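Local coordinates for CELL WALL surface anchor family protein (PDB 2WW8) that serves as the adhesin of the pneumococcal pilus and probably attaches the bacterium to host cells through an integrin-like domain that carries a magnesium ion, at residues Asp143-Thr148 with Asn169-Ala174; Ile259-Ser264 with Gln578-Phe583; Trp305-Thr310 with Ala478-Ile483. All coordinates share one frame; numbering follows the deposited sequence.

Interaction 1: Asp143-Thr148 with Asn169-Ala174; sequences DQYPQT and NGQHKA
The loop that follows strand 135-137 is fastened to the first residues of strand 171-184 by Tyr-145, whose phenol reaches the backbone between Gln-171 and His-172. The N of His-172 donates to OH of Tyr-145 over 2.9 Å, and at 170° the bond is nearly straight. With CG beside the backbone N (chi1 -62°), the ring extends toward the strand, and CE1 of Tyr-145 comes to 3.6 Å from His-172 O, which lies at the ring edge. A tyrosine suits this place, being long enough to span the gap and ending in an acceptor.

The strand is entered through a tight hairpin turn from strand 167-168. Asn-169 and Gly-170 have positive phi values close to those of a type I' turn, and at Gly-170 a side chain would collide with the carbonyl O of Asn-169. Water 1 ties this turn to the phenol, donating to Gly-170 O (3.3 Å) while bonded to Tyr-145 OH (3.2 Å) and, in the plane of the imidazole, to His-172 ND1 (2.7 Å).

The backbone sets CB of Gln-171 3.3 Å from Tyr-145 OH, and a bend at chi2 (-65°) turns the amide toward the loop. Its NE2 bonds to Ser-142 O, but crowding by Asp-143 leaves the amide position doubtful. Lys-162 adds a cation-pi contact to the Tyr-145 ring, and Arg-719 bonds to His-172 O.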
loop_
_atom_site.group_PDB
_atom_site.type_symbol
_atom_site.label_atom_id
_atom_site.label_comp_id
_atom_site.label_asym_id
_atom_site.label_seq_id
_atom_site.Cartn_x
_atom_site.Cartn_y
_atom_site.Cartn_z
ATOM N N ASP A 143 -26.194 2.486 -10.088
ATOM C CA ASP A 143 -24.907 2.577 -10.790
ATOM C C ASP A 143 -24.243 3.964 -10.779
ATOM O O ASP A 143 -23.393 4.254 -11.636
ATOM C CB ASP A 143 -25.036 2.061 -12.236
ATOM C CG ASP A 143 -25.886 2.974 -13.119
ATOM O OD1 ASP A 143 -26.457 3.972 -12.608
ATOM O OD2 ASP A 143 -25.983 2.686 -14.339
ATOM N N GLN A 144 -24.626 4.793 -9.808
ATOM C CA GLN A 144 -24.044 6.118 -9.571
ATOM C C GLN A 144 -22.883 6.146 -8.571
ATOM O O GLN A 144 -23.035 5.766 -7.415
ATOM C CB GLN A 144 -25.132 7.085 -9.092
ATOM C CG GLN A 144 -26.260 7.219 -10.103
ATOM C CD GLN A 144 -25.802 7.903 -11.377
ATOM O OE1 GLN A 144 -25.834 7.311 -12.457
ATOM N NE2 GLN A 144 -25.372 9.157 -11.258
ATOM N N TYR A 145 -21.728 6.638 -9.003
ATOM C CA TYR A 145 -20.527 6.684 -8.157
ATOM C C TYR A 145 -19.896 8.056 -8.286
ATOM O O TYR A 145 -19.757 8.549 -9.401
ATOM C CB TYR A 145 -19.493 5.651 -8.624
ATOM C CG TYR A 145 -20.039 4.253 -8.526
ATOM C CD1 TYR A 145 -19.933 3.531 -7.339
ATOM C CD2 TYR A 145 -20.704 3.667 -9.605
ATOM C CE1 TYR A 145 -20.474 2.246 -7.229
ATOM C CE2 TYR A 145 -21.233 2.396 -9.507
ATOM C CZ TYR A 145 -21.112 1.690 -8.322
ATOM O OH TYR A 145 -21.647 0.427 -8.220
ATOM N N PRO A 146 -19.508 8.674 -7.160
ATOM C CA PRO A 146 -18.621 9.824 -7.366
ATOM C C PRO A 146 -17.234 9.343 -7.787
ATOM O O PRO A 146 -16.809 8.247 -7.418
ATOM C CB PRO A 146 -18.539 10.465 -5.978
ATOM C CG PRO A 146 -18.668 9.286 -5.041
ATOM C CD PRO A 146 -19.733 8.393 -5.730
ATOM N N GLN A 147 -16.539 10.178 -8.547
ATOM C CA GLN A 147 -15.301 9.786 -9.182
ATOM C C GLN A 147 -14.034 10.419 -8.582
ATOM O O GLN A 147 -12.925 9.913 -8.782
ATOM C CB GLN A 147 -15.474 10.096 -10.657
ATOM C CG GLN A 147 -16.714 9.332 -11.094
ATOM C CD GLN A 147 -16.500 8.669 -12.398
ATOM O OE1 GLN A 147 -16.967 9.164 -13.433
ATOM N NE2 GLN A 147 -15.746 7.570 -12.377
ATOM N N THR A 148 -14.216 11.505 -7.834
ATOM C CA THR A 148 -13.093 12.253 -7.264
ATOM C C THR A 148 -13.448 12.764 -5.864
ATOM O O THR A 148 -14.640 12.944 -5.538
ATOM C CB THR A 148 -12.668 13.452 -8.122
ATOM O OG1 THR A 148 -13.695 14.428 -8.018
ATOM C CG2 THR A 148 -12.437 13.096 -9.592
ATOM N N ASN A 169 -24.130 -7.899 -6.410
ATOM C CA ASN A 169 -24.984 -8.041 -7.578
ATOM C C ASN A 169 -24.650 -7.068 -8.704
ATOM O O ASN A 169 -25.540 -6.416 -9.253
ATOM C CB ASN A 169 -26.452 -7.942 -7.157
ATOM C CG ASN A 169 -26.970 -9.245 -6.564
ATOM O OD1 ASN A 169 -26.874 -10.298 -7.198
ATOM N ND2 ASN A 169 -27.528 -9.181 -5.358
ATOM N N GLY A 170 -23.365 -6.986 -9.040
ATOM C CA GLY A 170 -22.901 -6.148 -10.141
ATOM C C GLY A 170 -22.573 -4.721 -9.754
ATOM O O GLY A 170 -22.000 -3.996 -10.558
ATOM N N GLN A 171 -22.904 -4.305 -8.533
ATOM C CA GLN A 171 -22.554 -2.951 -8.090
ATOM C C GLN A 171 -21.742 -2.963 -6.803
ATOM O O GLN A 171 -21.662 -3.986 -6.126
ATOM C CB GLN A 171 -23.817 -2.101 -7.914
ATOM C CG GLN A 171 -24.645 -1.929 -9.205
ATOM C CD GLN A 171 -23.879 -1.140 -10.269
ATOM O OE1 GLN A 171 -23.328 -1.726 -11.203
ATOM N NE2 GLN A 171 -23.828 0.183 -10.123
ATOM N N HIS A 172 -21.141 -1.828 -6.443
ATOM C CA HIS A 172 -20.236 -1.804 -5.301
ATOM C C HIS A 172 -20.771 -0.914 -4.187
ATOM O O HIS A 172 -21.390 0.137 -4.421
ATOM C CB HIS A 172 -18.839 -1.362 -5.742
ATOM C CG HIS A 172 -18.063 -2.424 -6.451
ATOM N ND1 HIS A 172 -18.356 -2.840 -7.735
ATOM C CD2 HIS A 172 -16.996 -3.161 -6.055
ATOM C CE1 HIS A 172 -17.509 -3.789 -8.101
ATOM N NE2 HIS A 172 -16.667 -3.995 -7.101
ATOM N N LYS A 173 -20.471 -1.338 -2.967
ATOM C CA LYS A 173 -20.908 -0.662 -1.745
ATOM C C LYS A 173 -19.871 0.288 -1.115
ATOM O O LYS A 173 -20.196 1.104 -0.239
ATOM C CB LYS A 173 -21.446 -1.705 -0.761
ATOM C CG LYS A 173 -22.850 -2.124 -1.120
ATOM C CD LYS A 173 -23.350 -3.316 -0.329
ATOM C CE LYS A 173 -23.715 -2.892 1.082
ATOM N NZ LYS A 173 -24.567 -3.911 1.772
ATOM N N ALA A 174 -18.639 0.228 -1.607
ATOM C CA ALA A 174 -17.560 0.997 -0.988
ATOM C C ALA A 174 -16.514 1.423 -2.002
ATOM O O ALA A 174 -16.279 0.692 -2.985
ATOM C CB ALA A 174 -16.899 0.187 0.112
HETATM O O HOH W 1 -19.763 -1.725 -9.734
#

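Interaction 2: Ile259-Ser264 with Gln578-Phe583; sequences IDKITS and QLNRYF
Phe-583 and Asn-580, on helix 575-583, meet Lys-261 and Ile-262 late in helix 247-263. The two segments run nearly the same way, 19° apart, but their axes come no closer than 11.5 Å, so large side chains must bridge them.

The apolar part belongs to Phe-583. Its CG is anti to the backbone N (chi1 -174°), which sends the ring across the gap; CE1 of Phe-583 lies 3.8 Å from CG1 of Ile-262, and CE2 the same distance from CB of Lys-261.

At the polar rim Lys-261 and Asn-580 cross at about a right angle. Here the lysine uses its methylenes: CD lies 3.3 Å from OD1 of Asn-580, whereas NZ is 4.0 Å from that oxygen. A flexible lysine suits a border between core and solvent.

Two hydroxyls bond back along the first segment: Thr-263 OG1 to Ile-259 O, which also accepts from the backbone N of Thr-263, and Ser-264 OG to Lys-261 O.

Both helices pack on one face of the parallel sheet of the integrin-like (von Willebrand A) domain, Ile-262 and Phe-583 touching strand 225-232, Leu-579 strand 379-386 and Ile-259 helix 328-337.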
loop_
_atom_site.group_PDB
_atom_site.type_symbol
_atom_site.label_atom_id
_atom_site.label_comp_id
_atom_site.label_asym_id
_atom_site.label_seq_id
_atom_site.Cartn_x
_atom_site.Cartn_y
_atom_site.Cartn_z
ATOM N N ILE A 259 25.810 7.893 1.019
ATOM C CA ILE A 259 25.314 8.555 -0.176
ATOM C C ILE A 259 23.818 8.878 0.021
ATOM O O ILE A 259 23.415 10.023 -0.230
ATOM C CB ILE A 259 25.543 7.680 -1.416
ATOM C CG1 ILE A 259 27.058 7.617 -1.664
ATOM C CG2 ILE A 259 24.795 8.243 -2.606
ATOM C CD1 ILE A 259 27.434 6.550 -2.694
ATOM N N ASP A 260 23.008 7.907 0.451
ATOM C CA ASP A 260 21.571 8.177 0.688
ATOM C C ASP A 260 21.376 9.331 1.669
ATOM O O ASP A 260 20.456 10.112 1.474
ATOM C CB ASP A 260 20.746 7.007 1.257
ATOM C CG ASP A 260 20.586 5.834 0.295
ATOM O OD1 ASP A 260 20.644 6.040 -0.931
ATOM O OD2 ASP A 260 20.423 4.663 0.744
ATOM N N LYS A 261 22.139 9.404 2.750
ATOM C CA LYS A 261 21.962 10.470 3.732
ATOM C C LYS A 261 22.397 11.815 3.138
ATOM O O LYS A 261 21.678 12.798 3.271
ATOM C CB LYS A 261 22.820 10.212 4.976
ATOM C CG LYS A 261 22.290 9.069 5.826
ATOM C CD LYS A 261 23.259 8.860 6.988
ATOM C CE LYS A 261 23.394 7.365 7.323
ATOM N NZ LYS A 261 22.126 7.030 7.933
ATOM N N ILE A 262 23.558 11.855 2.468
ATOM C CA ILE A 262 24.007 13.112 1.841
ATOM C C ILE A 262 23.011 13.631 0.805
ATOM O O ILE A 262 22.711 14.830 0.789
ATOM C CB ILE A 262 25.370 12.941 1.198
ATOM C CG1 ILE A 262 26.440 12.807 2.292
ATOM C CG2 ILE A 262 25.705 14.147 0.272
ATOM C CD1 ILE A 262 27.712 12.104 1.731
ATOM N N THR A 263 22.433 12.724 0.009
ATOM C CA THR A 263 21.680 13.175 -1.144
ATOM C C THR A 263 20.191 13.240 -0.832
ATOM O O THR A 263 19.401 13.568 -1.685
ATOM C CB THR A 263 21.912 12.265 -2.348
ATOM O OG1 THR A 263 21.443 10.930 -2.073
ATOM C CG2 THR A 263 23.371 12.274 -2.793
ATOM N N SER A 264 19.788 12.947 0.398
ATOM C CA SER A 264 18.399 13.157 0.789
ATOM C C SER A 264 18.076 14.660 0.743
ATOM O O SER A 264 16.932 15.027 0.535
ATOM C CB SER A 264 18.097 12.545 2.177
ATOM O OG SER A 264 18.888 13.234 3.145
ATOM N N GLN A 578 30.473 5.057 12.138
ATOM C CA GLN A 578 31.515 6.093 12.233
ATOM C C GLN A 578 31.429 7.185 11.164
ATOM O O GLN A 578 31.613 8.374 11.468
ATOM C CB GLN A 578 32.878 5.428 12.308
ATOM C CG GLN A 578 33.994 6.360 12.613
ATOM C CD GLN A 578 33.793 7.183 13.885
ATOM O OE1 GLN A 578 33.933 8.414 13.820
ATOM N NE2 GLN A 578 33.404 6.561 14.989
ATOM N N LEU A 579 31.102 6.778 9.933
ATOM C CA LEU A 579 30.815 7.717 8.858
ATOM C C LEU A 579 29.637 8.583 9.283
ATOM O O LEU A 579 29.659 9.812 9.089
ATOM C CB LEU A 579 30.445 7.002 7.559
ATOM C CG LEU A 579 31.575 6.237 6.880
ATOM C CD1 LEU A 579 31.026 5.335 5.775
ATOM C CD2 LEU A 579 32.641 7.170 6.267
ATOM N N ASN A 580 28.602 7.939 9.811
ATOM C CA ASN A 580 27.484 8.714 10.322
ATOM C C ASN A 580 27.830 9.751 11.417
ATOM O O ASN A 580 27.303 10.864 11.425
ATOM C CB ASN A 580 26.381 7.748 10.782
ATOM C CG ASN A 580 25.014 8.394 10.723
ATOM O OD1 ASN A 580 24.749 9.297 9.927
ATOM N ND2 ASN A 580 24.175 8.007 11.637
ATOM N N ARG A 581 28.657 9.376 12.384
ATOM C CA ARG A 581 29.168 10.266 13.412
ATOM C C ARG A 581 29.875 11.481 12.787
ATOM O O ARG A 581 29.623 12.624 13.183
ATOM C CB ARG A 581 30.156 9.479 14.314
ATOM C CG ARG A 581 30.474 10.213 15.622
ATOM C CD ARG A 581 31.358 9.398 16.567
ATOM N NE ARG A 581 32.746 9.238 16.078
ATOM C CZ ARG A 581 33.730 10.142 16.175
ATOM N NH1 ARG A 581 33.541 11.310 16.755
ATOM N NH2 ARG A 581 34.936 9.879 15.734
ATOM N N TYR A 582 30.727 11.272 11.798
ATOM C CA TYR A 582 31.456 12.406 11.188
ATOM C C TYR A 582 30.447 13.247 10.366
ATOM O O TYR A 582 30.495 14.496 10.398
ATOM C CB TYR A 582 32.644 11.926 10.324
ATOM C CG TYR A 582 33.878 11.534 11.098
ATOM C CD1 TYR A 582 34.341 12.326 12.131
ATOM C CD2 TYR A 582 34.614 10.389 10.766
ATOM C CE1 TYR A 582 35.447 12.008 12.859
ATOM C CE2 TYR A 582 35.776 10.094 11.468
ATOM C CZ TYR A 582 36.169 10.880 12.504
ATOM O OH TYR A 582 37.297 10.597 13.212
ATOM N N PHE A 583 29.505 12.573 9.691
ATOM C CA PHE A 583 28.436 13.288 9.013
ATOM C C PHE A 583 27.742 14.284 9.986
ATOM O O PHE A 583 27.459 15.434 9.644
ATOM C CB PHE A 583 27.484 12.279 8.362
ATOM C CG PHE A 583 26.398 12.907 7.487
ATOM C CD1 PHE A 583 26.745 13.837 6.510
ATOM C CD2 PHE A 583 25.067 12.591 7.636
ATOM C CE1 PHE A 583 25.778 14.420 5.682
ATOM C CE2 PHE A 583 24.066 13.226 6.838
ATOM C CZ PHE A 583 24.439 14.115 5.842
#

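Interaction 3: Trp305-Thr310 with Ala478-Ile483; sequences WNYDQT and AGYAVI
Two tyrosines make this contact, Tyr-480 just after helix 469-477 and Tyr-307 in a turn of the loop before strand 311-315. Ala-478 comes first on the second segment, its methyl directed to the turn. Gly-479 then ends the helix in a Schellman motif; its positive phi (106°) suits glycine, since a side chain there would strike the carbonyl O of Ala-478.

Tyr-480 follows and does the touching. Its CE2 lies 3.7 Å from CE1 of Tyr-307, and its OH is 3.6 Å from CD1 of Tyr-307, at the edge of that ring and near its plane. The ring planes are 85° apart and the centroids 5.7 Å, an oblique meeting. Tyr-307 CG sits between its backbone N and carbonyl carbon (chi1 66°), which directs the ring at Tyr-480. Tyrosine suits both places: the rings touch while the hydroxyls bond beyond, Tyr-480 OH to Arg-298 O, Tyr-307 OH to Glu-474 on the helix. A type I turn from Asn-306 to Gln-309, closed by Gln-309 N to Asn-306 O at 3.0 Å, holds Tyr-307. Within it ND2 of Asn-306 makes a bent bond to OD1 of Asp-308 (2.8 Å), from above the carboxylate plane, and lies above one face of the Tyr-307 ring, toward its rim.

Ala-481 centres an inverse gamma turn whose bond, Val-482 N to Tyr-480 O, is weak. Val-482 then packs on Met-475 and Ile-492. The contact joins the loop before strand 311-315 to the end of helix 469-477, beside strand 489-496 of the antiparallel sheet that also contains strands 284-292 and 311-315.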
loop_
_atom_site.group_PDB
_atom_site.type_symbol
_atom_site.label_atom_id
_atom_site.label_comp_id
_atom_site.label_asym_id
_atom_site.label_seq_id
_atom_site.Cartn_x
_atom_site.Cartn_y
_atom_site.Cartn_z
ATOM N N TRP A 305 54.061 -16.682 -12.288
ATOM C CA TRP A 305 54.328 -16.034 -13.576
ATOM C C TRP A 305 55.713 -16.372 -14.095
ATOM O O TRP A 305 56.564 -16.692 -13.293
ATOM C CB TRP A 305 54.257 -14.517 -13.403
ATOM C CG TRP A 305 52.928 -14.047 -12.827
ATOM C CD1 TRP A 305 52.692 -13.707 -11.506
ATOM C CD2 TRP A 305 51.680 -13.878 -13.518
ATOM N NE1 TRP A 305 51.364 -13.322 -11.348
ATOM C CE2 TRP A 305 50.731 -13.427 -12.561
ATOM C CE3 TRP A 305 51.267 -14.044 -14.847
ATOM C CZ2 TRP A 305 49.386 -13.153 -12.894
ATOM C CZ3 TRP A 305 49.954 -13.769 -15.167
ATOM C CH2 TRP A 305 49.030 -13.333 -14.193
ATOM N N ASN A 306 55.946 -16.335 -15.404
ATOM C CA ASN A 306 57.358 -16.443 -15.869
ATOM C C ASN A 306 58.267 -15.283 -15.401
ATOM O O ASN A 306 57.852 -14.118 -15.166
ATOM C CB ASN A 306 57.371 -16.497 -17.398
ATOM C CG ASN A 306 58.640 -17.163 -17.943
ATOM O OD1 ASN A 306 59.166 -18.098 -17.336
ATOM N ND2 ASN A 306 59.148 -16.672 -19.081
ATOM N N TYR A 307 59.567 -15.547 -15.325
ATOM C CA TYR A 307 60.474 -14.517 -14.838
ATOM C C TYR A 307 60.483 -13.237 -15.691
ATOM O O TYR A 307 60.884 -12.216 -15.162
ATOM C CB TYR A 307 61.885 -15.138 -14.748
ATOM C CG TYR A 307 62.418 -15.489 -16.117
ATOM C CD1 TYR A 307 63.000 -14.517 -16.921
ATOM C CD2 TYR A 307 62.368 -16.779 -16.587
ATOM C CE1 TYR A 307 63.526 -14.837 -18.184
ATOM C CE2 TYR A 307 62.861 -17.106 -17.866
ATOM C CZ TYR A 307 63.431 -16.118 -18.650
ATOM O OH TYR A 307 63.922 -16.370 -19.913
ATOM N N ASP A 308 60.076 -13.256 -16.959
ATOM C CA ASP A 308 60.023 -12.045 -17.763
ATOM C C ASP A 308 58.704 -11.267 -17.707
ATOM O O ASP A 308 58.551 -10.307 -18.439
ATOM C CB ASP A 308 60.407 -12.261 -19.219
ATOM C CG ASP A 308 59.535 -13.271 -19.900
ATOM O OD1 ASP A 308 58.641 -13.909 -19.288
ATOM O OD2 ASP A 308 59.780 -13.454 -21.100
ATOM N N GLN A 309 57.786 -11.674 -16.837
ATOM C CA GLN A 309 56.495 -11.021 -16.694
ATOM C C GLN A 309 56.647 -9.895 -15.684
ATOM O O GLN A 309 56.239 -10.023 -14.524
ATOM C CB GLN A 309 55.449 -11.997 -16.182
ATOM C CG GLN A 309 54.090 -11.264 -16.060
ATOM C CD GLN A 309 53.309 -11.366 -17.361
ATOM O OE1 GLN A 309 53.127 -12.477 -17.866
ATOM N NE2 GLN A 309 52.813 -10.236 -17.893
ATOM N N THR A 310 57.272 -8.790 -16.076
ATOM C CA THR A 310 57.594 -7.743 -15.114
ATOM C C THR A 310 56.566 -6.617 -15.178
ATOM O O THR A 310 56.609 -5.664 -14.394
ATOM C CB THR A 310 58.988 -7.200 -15.391
ATOM O OG1 THR A 310 59.068 -6.794 -16.771
ATOM C CG2 THR A 310 59.991 -8.374 -15.095
ATOM N N ALA A 478 69.764 -14.484 -21.712
ATOM C CA ALA A 478 68.898 -13.328 -21.551
ATOM C C ALA A 478 69.597 -12.183 -20.809
ATOM O O ALA A 478 69.086 -11.069 -20.820
ATOM C CB ALA A 478 67.592 -13.721 -20.844
ATOM N N GLY A 479 70.742 -12.460 -20.177
ATOM C CA GLY A 479 71.618 -11.441 -19.573
ATOM C C GLY A 479 71.613 -11.335 -18.045
ATOM O O GLY A 479 72.230 -10.438 -17.460
ATOM N N TYR A 480 70.965 -12.285 -17.369
ATOM C CA TYR A 480 71.034 -12.315 -15.915
ATOM C C TYR A 480 72.405 -12.719 -15.353
ATOM O O TYR A 480 73.180 -13.487 -15.943
ATOM C CB TYR A 480 69.931 -13.230 -15.386
ATOM C CG TYR A 480 68.529 -12.751 -15.693
ATOM C CD1 TYR A 480 67.939 -11.812 -14.881
ATOM C CD2 TYR A 480 67.761 -13.303 -16.691
ATOM C CE1 TYR A 480 66.692 -11.361 -15.086
ATOM C CE2 TYR A 480 66.433 -12.876 -16.916
ATOM C CZ TYR A 480 65.910 -11.900 -16.114
ATOM O OH TYR A 480 64.616 -11.396 -16.230
ATOM N N ALA A 481 72.681 -12.207 -14.159
ATOM C CA ALA A 481 73.922 -12.538 -13.462
ATOM C C ALA A 481 73.735 -13.910 -12.821
ATOM O O ALA A 481 73.551 -14.024 -11.601
ATOM C CB ALA A 481 74.183 -11.438 -12.379
ATOM N N VAL A 482 73.773 -14.966 -13.630
ATOM C CA VAL A 482 73.635 -16.315 -13.103
ATOM C C VAL A 482 74.967 -16.845 -12.521
ATOM O O VAL A 482 76.026 -16.829 -13.152
ATOM C CB VAL A 482 73.049 -17.278 -14.186
ATOM C CG1 VAL A 482 72.459 -18.497 -13.501
ATOM C CG2 VAL A 482 71.887 -16.614 -14.940
ATOM N N ILE A 483 74.944 -17.359 -11.306
ATOM C CA ILE A 483 76.112 -18.044 -10.765
ATOM C C ILE A 483 75.848 -19.566 -10.827
ATOM O O ILE A 483 74.791 -20.019 -10.396
ATOM C CB ILE A 483 76.402 -17.581 -9.319
ATOM C CG1 ILE A 483 76.725 -16.055 -9.303
ATOM C CG2 ILE A 483 77.520 -18.441 -8.660
ATOM C CD1 ILE A 483 76.583 -15.469 -7.937
#

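From the N terminus, interaction 1 closes first, a short loop of 20 residues that includes strands 157-162 and 167-168; it joins the loop before strand 148-150 to the start of strand 171-184, in the beta-rich part of the elongated molecule. The chain then enters the integrin-like domain, where interaction 2 joins its early helix 247-263 to its late helix 575-583 across 313 intervening residues. Interaction 3 lies wholly within that long excursion and ties together two insertions, one leaving the parallel sheet after strand 269-275 and the other after strand 379-386. No two of the contacts touch: the centres of interactions 2 and 3 are 51 Å apart, and those of interactions 1 and 3 are 87 Å apart.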